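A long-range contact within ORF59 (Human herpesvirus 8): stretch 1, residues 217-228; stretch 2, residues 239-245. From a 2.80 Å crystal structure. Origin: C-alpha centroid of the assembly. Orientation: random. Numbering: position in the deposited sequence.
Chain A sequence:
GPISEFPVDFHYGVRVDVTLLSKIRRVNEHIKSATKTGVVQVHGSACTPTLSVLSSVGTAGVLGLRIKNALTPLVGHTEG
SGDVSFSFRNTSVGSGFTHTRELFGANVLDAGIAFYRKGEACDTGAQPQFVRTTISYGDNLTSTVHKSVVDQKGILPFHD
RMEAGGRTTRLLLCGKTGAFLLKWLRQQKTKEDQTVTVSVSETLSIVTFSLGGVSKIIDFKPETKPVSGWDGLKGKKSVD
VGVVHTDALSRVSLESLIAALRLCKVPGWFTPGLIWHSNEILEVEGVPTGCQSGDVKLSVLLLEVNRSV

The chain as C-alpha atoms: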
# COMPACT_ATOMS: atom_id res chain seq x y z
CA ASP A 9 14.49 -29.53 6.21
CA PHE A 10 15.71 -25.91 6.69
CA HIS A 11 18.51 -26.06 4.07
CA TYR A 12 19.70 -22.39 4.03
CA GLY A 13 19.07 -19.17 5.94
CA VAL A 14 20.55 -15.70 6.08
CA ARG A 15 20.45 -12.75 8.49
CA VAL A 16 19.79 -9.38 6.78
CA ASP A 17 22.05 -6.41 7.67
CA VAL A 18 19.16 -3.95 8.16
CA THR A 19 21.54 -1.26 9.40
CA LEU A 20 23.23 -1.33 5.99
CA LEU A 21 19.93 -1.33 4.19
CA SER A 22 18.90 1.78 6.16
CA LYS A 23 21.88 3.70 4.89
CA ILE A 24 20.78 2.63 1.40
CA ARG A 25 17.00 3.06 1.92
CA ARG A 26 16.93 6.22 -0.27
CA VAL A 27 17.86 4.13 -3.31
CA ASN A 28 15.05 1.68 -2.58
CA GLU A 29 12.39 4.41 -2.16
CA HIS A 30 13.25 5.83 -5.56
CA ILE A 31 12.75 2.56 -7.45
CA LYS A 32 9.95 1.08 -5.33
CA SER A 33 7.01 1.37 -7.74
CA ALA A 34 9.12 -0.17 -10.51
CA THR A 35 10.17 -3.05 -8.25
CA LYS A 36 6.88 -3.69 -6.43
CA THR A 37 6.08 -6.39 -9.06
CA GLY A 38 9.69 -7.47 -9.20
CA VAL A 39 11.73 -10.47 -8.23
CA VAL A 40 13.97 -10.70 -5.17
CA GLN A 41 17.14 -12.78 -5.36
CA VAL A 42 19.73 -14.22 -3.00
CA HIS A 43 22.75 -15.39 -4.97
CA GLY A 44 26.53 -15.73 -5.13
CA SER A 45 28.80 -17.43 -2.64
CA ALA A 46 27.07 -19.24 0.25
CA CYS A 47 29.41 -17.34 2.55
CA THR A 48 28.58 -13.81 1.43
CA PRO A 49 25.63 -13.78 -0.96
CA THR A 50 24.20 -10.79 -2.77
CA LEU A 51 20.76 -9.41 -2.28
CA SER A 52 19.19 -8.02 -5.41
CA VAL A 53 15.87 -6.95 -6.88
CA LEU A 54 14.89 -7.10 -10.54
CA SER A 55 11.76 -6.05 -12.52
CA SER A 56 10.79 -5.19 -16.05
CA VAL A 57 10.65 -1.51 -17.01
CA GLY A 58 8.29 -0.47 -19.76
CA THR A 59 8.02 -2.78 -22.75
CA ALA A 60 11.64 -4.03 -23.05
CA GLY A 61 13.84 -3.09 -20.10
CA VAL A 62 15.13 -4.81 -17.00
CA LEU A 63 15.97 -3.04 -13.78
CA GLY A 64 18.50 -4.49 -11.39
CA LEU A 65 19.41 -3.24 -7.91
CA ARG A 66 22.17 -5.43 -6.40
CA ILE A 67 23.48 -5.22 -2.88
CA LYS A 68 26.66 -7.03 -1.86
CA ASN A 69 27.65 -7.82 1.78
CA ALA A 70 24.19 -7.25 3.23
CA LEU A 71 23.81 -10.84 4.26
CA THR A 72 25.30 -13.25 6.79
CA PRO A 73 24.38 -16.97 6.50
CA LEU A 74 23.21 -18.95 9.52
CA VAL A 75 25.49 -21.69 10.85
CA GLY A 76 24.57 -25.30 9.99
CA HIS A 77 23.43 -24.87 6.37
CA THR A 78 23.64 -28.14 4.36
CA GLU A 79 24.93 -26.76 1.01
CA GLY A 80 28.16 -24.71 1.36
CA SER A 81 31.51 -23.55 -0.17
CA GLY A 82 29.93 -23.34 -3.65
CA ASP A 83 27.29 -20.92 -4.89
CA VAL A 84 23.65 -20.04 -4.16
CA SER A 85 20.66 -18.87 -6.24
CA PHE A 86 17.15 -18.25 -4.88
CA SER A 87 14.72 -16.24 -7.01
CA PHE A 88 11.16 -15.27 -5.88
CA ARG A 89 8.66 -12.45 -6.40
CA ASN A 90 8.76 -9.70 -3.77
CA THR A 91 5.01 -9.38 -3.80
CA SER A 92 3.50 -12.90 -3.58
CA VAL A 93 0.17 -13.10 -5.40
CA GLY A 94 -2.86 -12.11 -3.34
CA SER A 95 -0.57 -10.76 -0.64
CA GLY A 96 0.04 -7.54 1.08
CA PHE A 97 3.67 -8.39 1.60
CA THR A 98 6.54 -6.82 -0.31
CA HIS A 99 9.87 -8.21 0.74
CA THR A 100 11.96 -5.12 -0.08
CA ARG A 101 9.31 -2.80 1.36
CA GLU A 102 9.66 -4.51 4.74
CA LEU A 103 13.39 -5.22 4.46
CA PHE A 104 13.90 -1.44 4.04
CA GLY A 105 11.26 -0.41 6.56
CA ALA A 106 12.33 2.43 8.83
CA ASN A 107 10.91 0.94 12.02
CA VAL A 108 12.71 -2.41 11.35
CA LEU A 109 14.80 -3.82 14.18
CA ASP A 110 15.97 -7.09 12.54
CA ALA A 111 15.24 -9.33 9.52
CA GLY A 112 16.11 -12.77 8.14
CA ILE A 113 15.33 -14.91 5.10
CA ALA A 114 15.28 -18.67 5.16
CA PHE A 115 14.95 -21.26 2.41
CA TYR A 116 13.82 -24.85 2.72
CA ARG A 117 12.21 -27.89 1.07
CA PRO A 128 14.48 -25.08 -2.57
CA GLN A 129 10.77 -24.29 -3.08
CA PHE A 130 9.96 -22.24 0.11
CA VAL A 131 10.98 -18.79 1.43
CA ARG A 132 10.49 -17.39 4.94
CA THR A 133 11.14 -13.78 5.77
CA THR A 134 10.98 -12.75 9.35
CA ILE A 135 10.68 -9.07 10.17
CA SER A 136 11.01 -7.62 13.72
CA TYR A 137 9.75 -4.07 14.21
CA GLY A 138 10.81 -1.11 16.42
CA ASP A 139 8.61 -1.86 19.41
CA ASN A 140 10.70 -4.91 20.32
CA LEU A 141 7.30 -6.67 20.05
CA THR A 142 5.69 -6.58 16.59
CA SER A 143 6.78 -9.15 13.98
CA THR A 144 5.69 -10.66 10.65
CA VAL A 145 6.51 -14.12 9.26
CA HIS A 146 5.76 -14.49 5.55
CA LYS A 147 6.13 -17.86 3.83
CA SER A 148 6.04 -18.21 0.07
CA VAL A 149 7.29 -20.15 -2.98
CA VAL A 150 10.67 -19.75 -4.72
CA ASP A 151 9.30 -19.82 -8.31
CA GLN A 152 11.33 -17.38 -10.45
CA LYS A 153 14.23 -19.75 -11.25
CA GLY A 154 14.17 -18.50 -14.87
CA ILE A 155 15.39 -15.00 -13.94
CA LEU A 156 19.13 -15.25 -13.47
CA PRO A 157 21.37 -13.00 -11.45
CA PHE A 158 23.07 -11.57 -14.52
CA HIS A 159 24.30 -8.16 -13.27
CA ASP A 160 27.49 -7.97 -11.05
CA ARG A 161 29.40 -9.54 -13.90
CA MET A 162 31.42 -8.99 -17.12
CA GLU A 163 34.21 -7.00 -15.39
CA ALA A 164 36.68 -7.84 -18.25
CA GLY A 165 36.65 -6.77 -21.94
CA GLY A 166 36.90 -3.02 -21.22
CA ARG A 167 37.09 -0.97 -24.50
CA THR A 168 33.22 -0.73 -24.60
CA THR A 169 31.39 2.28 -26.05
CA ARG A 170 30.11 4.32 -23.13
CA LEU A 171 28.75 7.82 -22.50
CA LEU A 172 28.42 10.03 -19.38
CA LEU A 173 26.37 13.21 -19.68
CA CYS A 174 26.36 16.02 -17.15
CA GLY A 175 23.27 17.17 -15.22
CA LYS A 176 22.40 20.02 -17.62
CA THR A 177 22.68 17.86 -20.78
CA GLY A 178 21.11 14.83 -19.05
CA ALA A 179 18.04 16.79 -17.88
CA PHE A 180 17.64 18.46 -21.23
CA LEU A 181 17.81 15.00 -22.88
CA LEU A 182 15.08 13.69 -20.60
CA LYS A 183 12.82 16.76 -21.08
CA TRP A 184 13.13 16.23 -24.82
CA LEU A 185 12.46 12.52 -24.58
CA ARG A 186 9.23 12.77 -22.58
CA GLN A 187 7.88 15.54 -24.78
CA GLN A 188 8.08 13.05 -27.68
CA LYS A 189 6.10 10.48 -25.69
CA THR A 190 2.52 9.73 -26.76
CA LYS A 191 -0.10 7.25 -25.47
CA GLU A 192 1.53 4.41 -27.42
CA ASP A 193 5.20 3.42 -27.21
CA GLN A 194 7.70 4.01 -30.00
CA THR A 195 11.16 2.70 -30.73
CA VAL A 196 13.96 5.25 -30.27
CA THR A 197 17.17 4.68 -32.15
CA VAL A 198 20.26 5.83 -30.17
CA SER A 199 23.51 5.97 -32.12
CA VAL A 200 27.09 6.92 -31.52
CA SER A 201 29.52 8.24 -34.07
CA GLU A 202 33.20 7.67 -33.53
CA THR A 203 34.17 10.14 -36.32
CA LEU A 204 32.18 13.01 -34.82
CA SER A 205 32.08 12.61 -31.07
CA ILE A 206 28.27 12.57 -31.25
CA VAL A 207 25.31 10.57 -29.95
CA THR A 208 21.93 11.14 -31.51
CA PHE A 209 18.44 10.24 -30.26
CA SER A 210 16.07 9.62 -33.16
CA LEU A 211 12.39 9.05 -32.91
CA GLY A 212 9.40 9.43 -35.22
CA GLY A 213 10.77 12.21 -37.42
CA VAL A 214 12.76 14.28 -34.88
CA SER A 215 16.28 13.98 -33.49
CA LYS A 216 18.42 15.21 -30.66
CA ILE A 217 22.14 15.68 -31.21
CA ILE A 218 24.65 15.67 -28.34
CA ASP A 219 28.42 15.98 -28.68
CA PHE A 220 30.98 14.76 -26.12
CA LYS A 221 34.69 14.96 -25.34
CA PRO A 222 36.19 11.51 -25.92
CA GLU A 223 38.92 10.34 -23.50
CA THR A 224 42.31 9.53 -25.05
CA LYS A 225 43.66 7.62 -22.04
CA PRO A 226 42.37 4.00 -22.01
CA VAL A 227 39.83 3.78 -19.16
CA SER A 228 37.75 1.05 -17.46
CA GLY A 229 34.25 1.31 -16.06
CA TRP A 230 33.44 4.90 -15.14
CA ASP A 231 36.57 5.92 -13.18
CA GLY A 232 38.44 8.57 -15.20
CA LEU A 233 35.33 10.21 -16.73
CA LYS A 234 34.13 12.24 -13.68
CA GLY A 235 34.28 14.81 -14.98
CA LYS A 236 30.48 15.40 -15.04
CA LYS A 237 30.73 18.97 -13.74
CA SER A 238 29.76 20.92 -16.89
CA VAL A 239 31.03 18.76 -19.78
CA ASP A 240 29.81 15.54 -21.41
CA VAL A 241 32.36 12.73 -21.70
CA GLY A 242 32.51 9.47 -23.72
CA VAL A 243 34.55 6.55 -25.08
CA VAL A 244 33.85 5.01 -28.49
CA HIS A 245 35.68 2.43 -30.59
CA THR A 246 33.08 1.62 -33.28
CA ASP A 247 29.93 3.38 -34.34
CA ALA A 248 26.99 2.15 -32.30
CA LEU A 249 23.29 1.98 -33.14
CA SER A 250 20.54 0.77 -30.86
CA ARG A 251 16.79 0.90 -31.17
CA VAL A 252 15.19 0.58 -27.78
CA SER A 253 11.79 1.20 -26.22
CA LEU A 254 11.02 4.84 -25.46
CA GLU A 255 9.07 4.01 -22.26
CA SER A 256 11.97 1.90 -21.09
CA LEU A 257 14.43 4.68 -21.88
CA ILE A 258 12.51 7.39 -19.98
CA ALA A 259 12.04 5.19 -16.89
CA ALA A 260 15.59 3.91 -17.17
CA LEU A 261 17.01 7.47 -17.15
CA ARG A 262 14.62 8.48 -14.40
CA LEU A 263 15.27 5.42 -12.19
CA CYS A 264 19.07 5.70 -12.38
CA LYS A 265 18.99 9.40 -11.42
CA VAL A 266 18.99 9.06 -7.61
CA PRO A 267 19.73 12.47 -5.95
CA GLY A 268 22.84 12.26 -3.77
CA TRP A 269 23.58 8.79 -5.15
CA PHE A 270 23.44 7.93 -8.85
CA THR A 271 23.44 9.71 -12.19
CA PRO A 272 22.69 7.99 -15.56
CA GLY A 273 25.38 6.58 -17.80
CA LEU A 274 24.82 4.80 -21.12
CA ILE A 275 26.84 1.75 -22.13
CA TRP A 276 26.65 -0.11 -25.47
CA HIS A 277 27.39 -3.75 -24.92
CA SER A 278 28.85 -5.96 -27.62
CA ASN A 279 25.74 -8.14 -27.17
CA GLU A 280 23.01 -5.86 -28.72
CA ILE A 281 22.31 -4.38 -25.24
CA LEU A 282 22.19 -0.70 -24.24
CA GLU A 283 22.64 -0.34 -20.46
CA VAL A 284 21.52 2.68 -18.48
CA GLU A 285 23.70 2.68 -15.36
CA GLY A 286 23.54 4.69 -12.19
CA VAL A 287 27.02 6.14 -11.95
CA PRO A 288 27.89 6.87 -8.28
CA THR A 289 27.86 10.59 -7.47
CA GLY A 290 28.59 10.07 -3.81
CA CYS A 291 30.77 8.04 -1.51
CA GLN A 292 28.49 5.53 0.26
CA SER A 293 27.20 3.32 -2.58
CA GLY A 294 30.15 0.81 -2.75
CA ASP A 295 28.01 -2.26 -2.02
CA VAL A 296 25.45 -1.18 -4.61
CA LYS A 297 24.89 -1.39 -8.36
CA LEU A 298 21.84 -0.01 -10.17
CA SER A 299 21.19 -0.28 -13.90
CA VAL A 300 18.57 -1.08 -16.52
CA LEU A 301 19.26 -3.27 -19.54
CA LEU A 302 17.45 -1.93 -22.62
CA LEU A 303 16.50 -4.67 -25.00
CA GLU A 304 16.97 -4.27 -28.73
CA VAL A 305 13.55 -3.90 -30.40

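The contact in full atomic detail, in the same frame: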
# COMPACT_ATOMS: atom_id res chain seq x y z
N ILE A 217 20.71 15.84 -31.04
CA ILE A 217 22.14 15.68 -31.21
C ILE A 217 22.91 16.14 -29.97
O ILE A 217 22.68 17.24 -29.46
CB ILE A 217 22.65 16.57 -32.39
CG1 ILE A 217 21.80 16.42 -33.66
CG2 ILE A 217 24.13 16.35 -32.65
CD1 ILE A 217 21.87 15.05 -34.31
N ILE A 218 23.82 15.31 -29.48
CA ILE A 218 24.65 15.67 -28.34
C ILE A 218 26.11 15.33 -28.63
O ILE A 218 26.42 14.20 -29.03
CB ILE A 218 24.24 14.92 -27.06
CG1 ILE A 218 22.78 15.24 -26.69
CG2 ILE A 218 25.19 15.27 -25.92
CD1 ILE A 218 22.26 14.46 -25.51
N ASP A 219 27.01 16.28 -28.45
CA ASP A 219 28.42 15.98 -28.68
C ASP A 219 29.11 15.76 -27.33
O ASP A 219 28.64 16.23 -26.30
CB ASP A 219 29.13 17.01 -29.56
CG ASP A 219 29.10 18.41 -28.98
OD1 ASP A 219 28.35 18.66 -28.02
OD2 ASP A 219 29.84 19.28 -29.51
N PHE A 220 30.23 15.04 -27.35
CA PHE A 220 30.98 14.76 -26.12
C PHE A 220 32.49 14.79 -26.32
O PHE A 220 32.97 14.65 -27.45
CB PHE A 220 30.54 13.40 -25.53
CG PHE A 220 30.74 12.24 -26.48
CD1 PHE A 220 31.96 11.58 -26.55
CD2 PHE A 220 29.70 11.82 -27.30
CE1 PHE A 220 32.14 10.51 -27.42
CE2 PHE A 220 29.87 10.76 -28.16
CZ PHE A 220 31.09 10.10 -28.22
N LYS A 221 33.24 14.97 -25.24
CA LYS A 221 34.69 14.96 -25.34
C LYS A 221 35.11 13.51 -25.09
O LYS A 221 34.83 12.94 -24.02
CB LYS A 221 35.36 15.93 -24.35
N PRO A 222 35.77 12.89 -26.08
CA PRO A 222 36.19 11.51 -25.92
C PRO A 222 37.54 11.41 -25.19
O PRO A 222 38.46 12.15 -25.52
CB PRO A 222 36.33 11.02 -27.36
CG PRO A 222 36.69 12.25 -28.15
CD PRO A 222 36.15 13.44 -27.40
N GLU A 223 37.65 10.50 -24.22
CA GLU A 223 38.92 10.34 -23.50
C GLU A 223 40.00 9.55 -24.24
O GLU A 223 39.77 8.42 -24.66
CB GLU A 223 38.71 9.79 -22.08
CG GLU A 223 38.26 10.83 -21.05
CD GLU A 223 39.32 11.92 -20.73
OE1 GLU A 223 40.35 12.05 -21.45
OE2 GLU A 223 39.10 12.64 -19.73
N THR A 224 41.18 10.17 -24.39
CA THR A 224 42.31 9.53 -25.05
C THR A 224 42.71 8.35 -24.19
O THR A 224 42.55 7.19 -24.60
CB THR A 224 43.53 10.49 -25.21
OG1 THR A 224 43.15 11.62 -26.00
CG2 THR A 224 44.71 9.78 -25.88
N LYS A 225 43.22 8.64 -22.99
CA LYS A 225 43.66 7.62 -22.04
C LYS A 225 42.67 6.45 -21.97
O LYS A 225 41.46 6.67 -21.81
CB LYS A 225 43.85 8.24 -20.65
N PRO A 226 43.19 5.21 -22.09
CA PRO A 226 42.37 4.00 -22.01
C PRO A 226 41.81 3.86 -20.60
O PRO A 226 42.57 3.72 -19.64
CB PRO A 226 43.36 2.88 -22.33
CG PRO A 226 44.51 3.56 -23.04
CD PRO A 226 44.61 4.89 -22.36
N VAL A 227 40.48 3.88 -20.47
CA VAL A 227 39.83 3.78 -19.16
C VAL A 227 38.98 2.50 -18.98
O VAL A 227 38.71 1.78 -19.95
CB VAL A 227 38.97 5.04 -18.84
CG1 VAL A 227 39.86 6.29 -18.82
CG2 VAL A 227 37.83 5.20 -19.85
N SER A 228 38.57 2.23 -17.75
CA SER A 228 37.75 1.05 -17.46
C SER A 228 36.62 1.44 -16.53
O SER A 228 36.83 2.13 -15.53
CB SER A 228 38.60 -0.07 -16.85
OG SER A 228 39.15 0.34 -15.61
N VAL A 239 30.69 19.31 -18.46
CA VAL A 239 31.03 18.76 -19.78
C VAL A 239 30.64 17.29 -19.90
O VAL A 239 30.68 16.53 -18.93
CB VAL A 239 32.54 19.06 -20.16
CG1 VAL A 239 33.51 18.61 -19.06
CG2 VAL A 239 32.91 18.46 -21.53
N ASP A 240 30.25 16.90 -21.11
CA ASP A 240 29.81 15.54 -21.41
C ASP A 240 30.97 14.71 -21.95
O ASP A 240 31.61 15.09 -22.94
CB ASP A 240 28.66 15.63 -22.41
CG ASP A 240 27.53 16.51 -21.90
OD1 ASP A 240 27.05 17.36 -22.68
OD2 ASP A 240 27.11 16.36 -20.72
N VAL A 241 31.24 13.58 -21.30
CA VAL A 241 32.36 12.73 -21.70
C VAL A 241 31.93 11.38 -22.29
O VAL A 241 30.83 10.90 -22.01
CB VAL A 241 33.34 12.57 -20.50
CG1 VAL A 241 34.61 11.88 -20.94
CG2 VAL A 241 33.73 13.93 -19.93
N GLY A 242 32.80 10.76 -23.10
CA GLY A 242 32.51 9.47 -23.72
C GLY A 242 33.69 8.72 -24.30
O GLY A 242 34.74 9.30 -24.56
N VAL A 243 33.52 7.42 -24.51
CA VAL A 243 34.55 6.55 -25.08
C VAL A 243 33.86 5.77 -26.18
O VAL A 243 32.77 5.24 -25.97
CB VAL A 243 35.09 5.52 -24.05
CG1 VAL A 243 36.22 4.70 -24.66
CG2 VAL A 243 35.58 6.21 -22.80
N VAL A 244 34.47 5.71 -27.36
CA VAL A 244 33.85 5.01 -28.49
C VAL A 244 34.86 4.35 -29.42
O VAL A 244 35.74 5.04 -29.96
CB VAL A 244 33.06 6.01 -29.39
CG1 VAL A 244 32.27 5.27 -30.45
CG2 VAL A 244 32.11 6.88 -28.57
N HIS A 245 34.75 3.04 -29.63
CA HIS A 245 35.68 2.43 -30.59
C HIS A 245 35.10 1.96 -31.93
O HIS A 245 35.84 1.60 -32.84
CB HIS A 245 36.74 1.50 -29.97
CG HIS A 245 37.92 2.24 -29.40
ND1 HIS A 245 38.04 2.56 -28.06
CD2 HIS A 245 39.02 2.74 -30.01
CE1 HIS A 245 39.18 3.22 -27.88
NE2 HIS A 245 39.79 3.34 -29.04

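The two stretches of ORF59 meet as a short parallel β-pairing, held by three backbone hydrogen bonds and supported by the F220 side chain, which lies along the neighbouring strand. Register is set by K221 opposite V241 and P222 opposite G242, with CA atoms 4.9 and 4.8 Å apart, respectively. The hydrogen bonds follow the staggered pattern of parallel strands. K221 N donates to D240 O at 2.8 Å in a nearly straight bond (163°), and K221 O accepts from G242 N at 3.1 Å, so K221 bonds to the residues flanking V241. The ladder then steps forward by two residues, where E223 N donates to G242 O at 3.2 Å. P222 lies between these rungs with its ring nitrogen, which carries no hydrogen, turned away from stretch 2; its CA approaches G242 O at 3.0 Å in a CA-H...O contact. A second such contact joins V241 CA to K221 O at 3.4 Å.

F220 is the residue most covered by the other stretch. Its CB points toward the second stretch, and the ring runs obliquely past G242, with CD1 3.6 Å from G242 CA, to reach V244, where CZ lies 3.4 Å from CG2 in an apolar contact. The absence of a side chain at G242 makes this path possible: an ideal CB there would fall 2.6 Å from F220 CD1, a clash.

The side chains of K221 and V241 share one face of the sheet, P222 the opposite one, although K221 is modelled only to CB. The aliphatic part of E223 also packs against V241, CG to CG1 at 3.8 Å. Farther along, V227 CG2 meets V243 CG2 at 3.8 Å in a second apolar contact. Both D240 carboxylate oxygens are hydrogen-bonded elsewhere in the structure. Together the stretches bury 462 Å², summed over both sides.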